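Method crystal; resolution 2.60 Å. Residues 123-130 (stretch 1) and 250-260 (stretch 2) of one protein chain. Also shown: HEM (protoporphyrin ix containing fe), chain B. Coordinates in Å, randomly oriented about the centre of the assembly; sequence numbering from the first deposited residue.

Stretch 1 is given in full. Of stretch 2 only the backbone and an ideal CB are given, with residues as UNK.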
# COMPACT_ATOMS: atom_id res chain seq x y z
N GLU A 123 -0.06 -15.15 -13.79
CA GLU A 123 1.09 -14.76 -14.60
C GLU A 123 0.73 -14.46 -16.05
O GLU A 123 1.26 -13.51 -16.63
CB GLU A 123 2.17 -15.84 -14.56
CG GLU A 123 3.10 -15.80 -13.36
CD GLU A 123 3.77 -14.45 -13.12
OE1 GLU A 123 3.74 -13.58 -14.00
OE2 GLU A 123 4.34 -14.27 -12.03
N ARG A 124 -0.11 -15.28 -16.68
CA ARG A 124 -0.60 -14.97 -18.02
C ARG A 124 -1.15 -13.56 -18.09
O ARG A 124 -0.82 -12.80 -19.01
CB ARG A 124 -1.69 -15.96 -18.44
CG ARG A 124 -1.47 -16.63 -19.76
CD ARG A 124 -2.63 -17.54 -20.08
NE ARG A 124 -2.54 -18.82 -19.40
CZ ARG A 124 -3.59 -19.59 -19.11
NH1 ARG A 124 -4.81 -19.20 -19.44
NH2 ARG A 124 -3.41 -20.75 -18.50
N ARG A 125 -1.98 -13.17 -17.11
CA ARG A 125 -2.51 -11.82 -17.07
C ARG A 125 -1.40 -10.80 -16.81
O ARG A 125 -1.33 -9.75 -17.47
CB ARG A 125 -3.60 -11.72 -16.01
CG ARG A 125 -4.52 -10.54 -16.18
CD ARG A 125 -5.61 -10.60 -15.14
NE ARG A 125 -6.51 -11.72 -15.35
CZ ARG A 125 -7.36 -12.18 -14.44
NH1 ARG A 125 -7.42 -11.61 -13.24
NH2 ARG A 125 -8.16 -13.21 -14.73
N ARG A 126 -0.53 -11.08 -15.84
CA ARG A 126 0.60 -10.19 -15.59
C ARG A 126 1.52 -10.14 -16.80
O ARG A 126 1.77 -9.07 -17.36
CB ARG A 126 1.37 -10.63 -14.34
CG ARG A 126 2.59 -9.76 -14.08
CD ARG A 126 3.21 -9.99 -12.72
NE ARG A 126 4.33 -9.06 -12.50
CZ ARG A 126 4.75 -8.62 -11.32
NH1 ARG A 126 4.15 -9.02 -10.20
NH2 ARG A 126 5.78 -7.78 -11.25
N ALA A 127 2.03 -11.31 -17.23
CA ALA A 127 3.02 -11.36 -18.30
C ALA A 127 2.54 -10.64 -19.54
O ALA A 127 3.34 -10.09 -20.29
CB ALA A 127 3.39 -12.81 -18.65
N LEU A 128 1.23 -10.59 -19.75
CA LEU A 128 0.70 -9.95 -20.94
C LEU A 128 0.20 -8.53 -20.66
O LEU A 128 -0.67 -8.03 -21.38
CB LEU A 128 -0.40 -10.82 -21.57
CG LEU A 128 -0.03 -11.95 -22.57
CD1 LEU A 128 0.69 -11.48 -23.88
CD2 LEU A 128 0.73 -13.12 -21.90
N MET A 129 0.76 -7.83 -19.66
CA MET A 129 0.31 -6.44 -19.50
C MET A 129 1.41 -5.50 -18.98
O MET A 129 1.34 -5.01 -17.86
CB MET A 129 -0.92 -6.37 -18.60
CG MET A 129 -2.20 -6.21 -19.38
SD MET A 129 -3.59 -6.00 -18.27
CE MET A 129 -3.21 -7.24 -17.03
N ASP A 130 2.35 -5.13 -19.87
CA ASP A 130 3.46 -4.25 -19.50
C ASP A 130 3.57 -3.02 -20.41
O ASP A 130 3.98 -3.10 -21.58
CB ASP A 130 4.75 -5.06 -19.45
CG ASP A 130 4.67 -6.17 -18.39
OD1 ASP A 130 4.02 -5.90 -17.35
OD2 ASP A 130 5.23 -7.28 -18.56
N UNK A 250 -8.53 -9.15 -27.28
CA UNK A 250 -7.73 -10.19 -27.93
C UNK A 250 -7.78 -11.50 -27.15
O UNK A 250 -8.00 -12.57 -27.74
CB UNK A 250 -6.28 -9.73 -28.08
N UNK A 251 -7.58 -11.44 -25.83
CA UNK A 251 -7.60 -12.63 -24.97
C UNK A 251 -8.65 -12.44 -23.88
O UNK A 251 -8.31 -12.26 -22.70
CB UNK A 251 -6.22 -12.89 -24.35
N UNK A 252 -9.93 -12.49 -24.23
CA UNK A 252 -10.98 -12.34 -23.21
C UNK A 252 -11.03 -13.50 -22.24
O UNK A 252 -11.63 -13.39 -21.17
CB UNK A 252 -12.35 -12.19 -23.88
N UNK A 253 -10.44 -14.64 -22.61
CA UNK A 253 -10.20 -15.72 -21.67
C UNK A 253 -9.44 -15.22 -20.44
O UNK A 253 -9.85 -15.47 -19.31
CB UNK A 253 -9.43 -16.85 -22.35
N UNK A 254 -8.33 -14.51 -20.66
CA UNK A 254 -7.34 -14.22 -19.62
C UNK A 254 -7.67 -12.90 -18.97
O UNK A 254 -7.82 -12.81 -17.74
CB UNK A 254 -5.92 -14.19 -20.19
N UNK A 255 -7.74 -11.86 -19.79
CA UNK A 255 -8.07 -10.51 -19.33
C UNK A 255 -9.58 -10.41 -19.48
O UNK A 255 -10.10 -9.99 -20.51
CB UNK A 255 -7.34 -9.42 -20.11
N UNK A 256 -10.29 -10.87 -18.45
CA UNK A 256 -11.74 -11.07 -18.46
C UNK A 256 -12.48 -9.77 -18.22
O UNK A 256 -11.93 -8.77 -17.73
CB UNK A 256 -12.15 -12.10 -17.40
N UNK A 257 -13.78 -9.79 -18.53
CA UNK A 257 -14.57 -8.59 -18.34
C UNK A 257 -14.73 -8.24 -16.87
O UNK A 257 -14.68 -7.07 -16.50
CB UNK A 257 -15.95 -8.76 -18.99
N UNK A 258 -14.92 -9.25 -16.02
CA UNK A 258 -14.96 -8.97 -14.58
C UNK A 258 -13.62 -8.46 -14.09
O UNK A 258 -13.56 -7.56 -13.25
CB UNK A 258 -15.36 -10.22 -13.80
N UNK A 259 -12.53 -9.05 -14.59
CA UNK A 259 -11.23 -8.52 -14.22
C UNK A 259 -11.12 -7.05 -14.59
O UNK A 259 -10.55 -6.26 -13.84
CB UNK A 259 -10.11 -9.32 -14.89
N UNK A 260 -11.68 -6.67 -15.74
CA UNK A 260 -11.63 -5.26 -16.13
C UNK A 260 -12.34 -4.40 -15.10
O UNK A 260 -11.79 -3.39 -14.63
CB UNK A 260 -12.26 -5.06 -17.51
CHA HEM B . 1.34 -5.49 -5.75
CHB HEM B . 2.85 -2.39 -2.31
CHC HEM B . 2.45 1.37 -5.39
CHD HEM B . 0.50 -1.69 -8.62
C1A HEM B . 1.77 -4.99 -4.54
C2A HEM B . 1.99 -5.74 -3.31
C3A HEM B . 2.40 -4.89 -2.37
C4A HEM B . 2.46 -3.56 -2.95
CMA HEM B . 2.75 -5.29 -0.92
CAA HEM B . 1.79 -7.26 -3.12
CBA HEM B . 3.16 -7.90 -3.24
CGA HEM B . 3.08 -9.40 -3.16
O1A HEM B . 1.97 -9.94 -2.96
O2A HEM B . 4.15 -10.05 -3.29
C1B HEM B . 2.96 -1.14 -2.87
C2B HEM B . 3.58 0.01 -2.24
C3B HEM B . 3.46 1.06 -3.08
C4B HEM B . 2.76 0.60 -4.28
CMB HEM B . 4.25 -0.04 -0.83
CAB HEM B . 3.96 2.51 -2.94
CBB HEM B . 4.80 2.95 -2.00
C1C HEM B . 1.88 0.87 -6.54
C2C HEM B . 1.52 1.61 -7.74
C3C HEM B . 0.98 0.73 -8.62
C4C HEM B . 0.99 -0.57 -8.01
CMC HEM B . 1.75 3.13 -7.92
CAC HEM B . 0.42 0.92 -10.06
CBC HEM B . 0.36 2.11 -10.66
C1D HEM B . 0.52 -2.98 -8.13
C2D HEM B . 0.02 -4.15 -8.81
C3D HEM B . 0.26 -5.20 -8.03
C4D HEM B . 0.92 -4.73 -6.82
CMD HEM B . -0.68 -4.19 -10.19
CAD HEM B . -0.15 -6.65 -8.38
CBD HEM B . 0.92 -7.37 -9.19
CGD HEM B . 0.68 -8.86 -9.09
O1D HEM B . -0.30 -9.26 -8.43
O2D HEM B . 1.47 -9.66 -9.66
NA HEM B . 2.05 -3.67 -4.27
NB HEM B . 2.47 -0.74 -4.10
NC HEM B . 1.54 -0.45 -6.75
ND HEM B . 1.07 -3.37 -6.92
FE HEM B . 1.79 -2.03 -5.54

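Position 250 has nothing of stretch 1 within 5.5 Å of its ideal CB, so the choice is wide; it is Val250, which makes no contact.

At 251 the chain leaves helical phi/psi (-123/71) and CA-to-CB points toward stretch 1, but the ideal CB is still beyond 5.5 Å. Across the gap lies the apolar Leu128. A long, flexible apolar chain would bridge the distance. The residue is Met251, whose CE packs 3.7 Å from Leu128 CG.

A phi of -68° at 252 admits proline among many others, and no stretch 1 atom is near. It is Pro252, free of the contact.

At 253 CA-to-CB runs sideways and the CB is out of range, yet the guanidinium of Arg124 reaches this way. A long acid could answer the charge, and a polar amide could also serve. Glu253 bends its chain (chi1 t, chi2 m) so that its end comes nearer, and OE2 forms a salt bridge with Arg124 NH1 at 3.6 Å, near the guanidinium plane.

Position 254 is where the CA atoms of the two stretches approach most closely, across from Arg125. The ideal CB sits 4.7 Å from Arg124 CD, which favours a compact, beta-branched side chain: valine or isoleucine, or threonine with its hydroxyl turned elsewhere. The residue is Val254; its CG2 lies 3.6 Å from Arg124 CD and its CG1 4.0 Å from Arg125 CB. Its carbonyl matters independently of side chain: O accepts from Arg125 NE at 2.9 Å, and weakly from Arg125 NH2 at 3.1 Å.

The CB at 255 is 5.0 Å from Arg125 CG and 5.4 Å from Met129 SD, so a modest apolar residue suits. Val255 places CG2 4.0 Å from Arg125 CG.

Position 256 immediately precedes a helix, with phi/psi of -81/165, a place for serine, threonine, aspartate or asparagine. Thr256 caps it, OG1 accepting from the N of residue 259 at 2.9 Å, while CG2 lies 4.0 Å from Arg125 NH2.

Positions 257 and 258 are helical and beyond reach of stretch 1, so many residues would fit; they are Asp257 and Asn258.

At 259 CA-to-CB points toward stretch 1, with the ideal CB 3.9 Å from Arg125 NH1. A flat aromatic could lie along the arginine and extend to Met129. Tyr259 does so: Arg125 CD sits over its ring face, 3.5 Å from the centroid, a CH-pi contact, and Met129 CE is 4.0 Å from Tyr259 CZ.

Helical position 260 tolerates many residues; Leu260 touches nothing in stretch 1.

Stretch 2, residues 250-260: VMPEVVTDNYL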
# COMPACT_ATOMS: atom_id res chain seq x y z
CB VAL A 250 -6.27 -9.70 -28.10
CG1 VAL A 250 -5.34 -10.89 -28.26
CG2 VAL A 250 -6.18 -8.77 -29.30
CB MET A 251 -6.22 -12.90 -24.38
CG MET A 251 -5.56 -11.71 -23.71
SD MET A 251 -3.87 -12.06 -23.23
CE MET A 251 -2.99 -11.61 -24.73
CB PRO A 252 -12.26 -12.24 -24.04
CG PRO A 252 -11.94 -13.00 -25.29
CD PRO A 252 -10.49 -12.76 -25.56
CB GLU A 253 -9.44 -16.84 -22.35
CG GLU A 253 -9.55 -18.18 -21.70
CD GLU A 253 -8.49 -18.45 -20.65
OE1 GLU A 253 -7.92 -17.51 -20.04
OE2 GLU A 253 -8.21 -19.64 -20.45
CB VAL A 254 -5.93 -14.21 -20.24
CG1 VAL A 254 -4.88 -13.76 -19.22
CG2 VAL A 254 -5.60 -15.58 -20.81
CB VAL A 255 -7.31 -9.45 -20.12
CG1 VAL A 255 -7.77 -8.05 -19.80
CG2 VAL A 255 -5.82 -9.60 -19.84
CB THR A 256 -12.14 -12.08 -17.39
OG1 THR A 256 -12.09 -11.45 -16.11
CG2 THR A 256 -11.19 -13.26 -17.40
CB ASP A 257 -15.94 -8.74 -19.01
CG ASP A 257 -16.60 -7.40 -19.31
OD1 ASP A 257 -16.17 -6.36 -18.75
OD2 ASP A 257 -17.54 -7.39 -20.14
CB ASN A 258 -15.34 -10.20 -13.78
CG ASN A 258 -15.25 -9.94 -12.29
OD1 ASN A 258 -14.20 -10.16 -11.66
ND2 ASN A 258 -16.34 -9.45 -11.72
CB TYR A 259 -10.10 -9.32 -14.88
CG TYR A 259 -8.82 -8.54 -14.82
CD1 TYR A 259 -8.06 -8.49 -13.65
CD2 TYR A 259 -8.39 -7.79 -15.92
CE1 TYR A 259 -6.90 -7.75 -13.60
CE2 TYR A 259 -7.25 -7.05 -15.88
CZ TYR A 259 -6.49 -7.02 -14.72
OH TYR A 259 -5.35 -6.27 -14.71
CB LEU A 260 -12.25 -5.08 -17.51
CG LEU A 260 -11.32 -5.29 -18.70
CD1 LEU A 260 -10.69 -6.68 -18.70
CD2 LEU A 260 -12.08 -5.03 -20.00
O HOH W 1 -0.38 -1.90 -4.78
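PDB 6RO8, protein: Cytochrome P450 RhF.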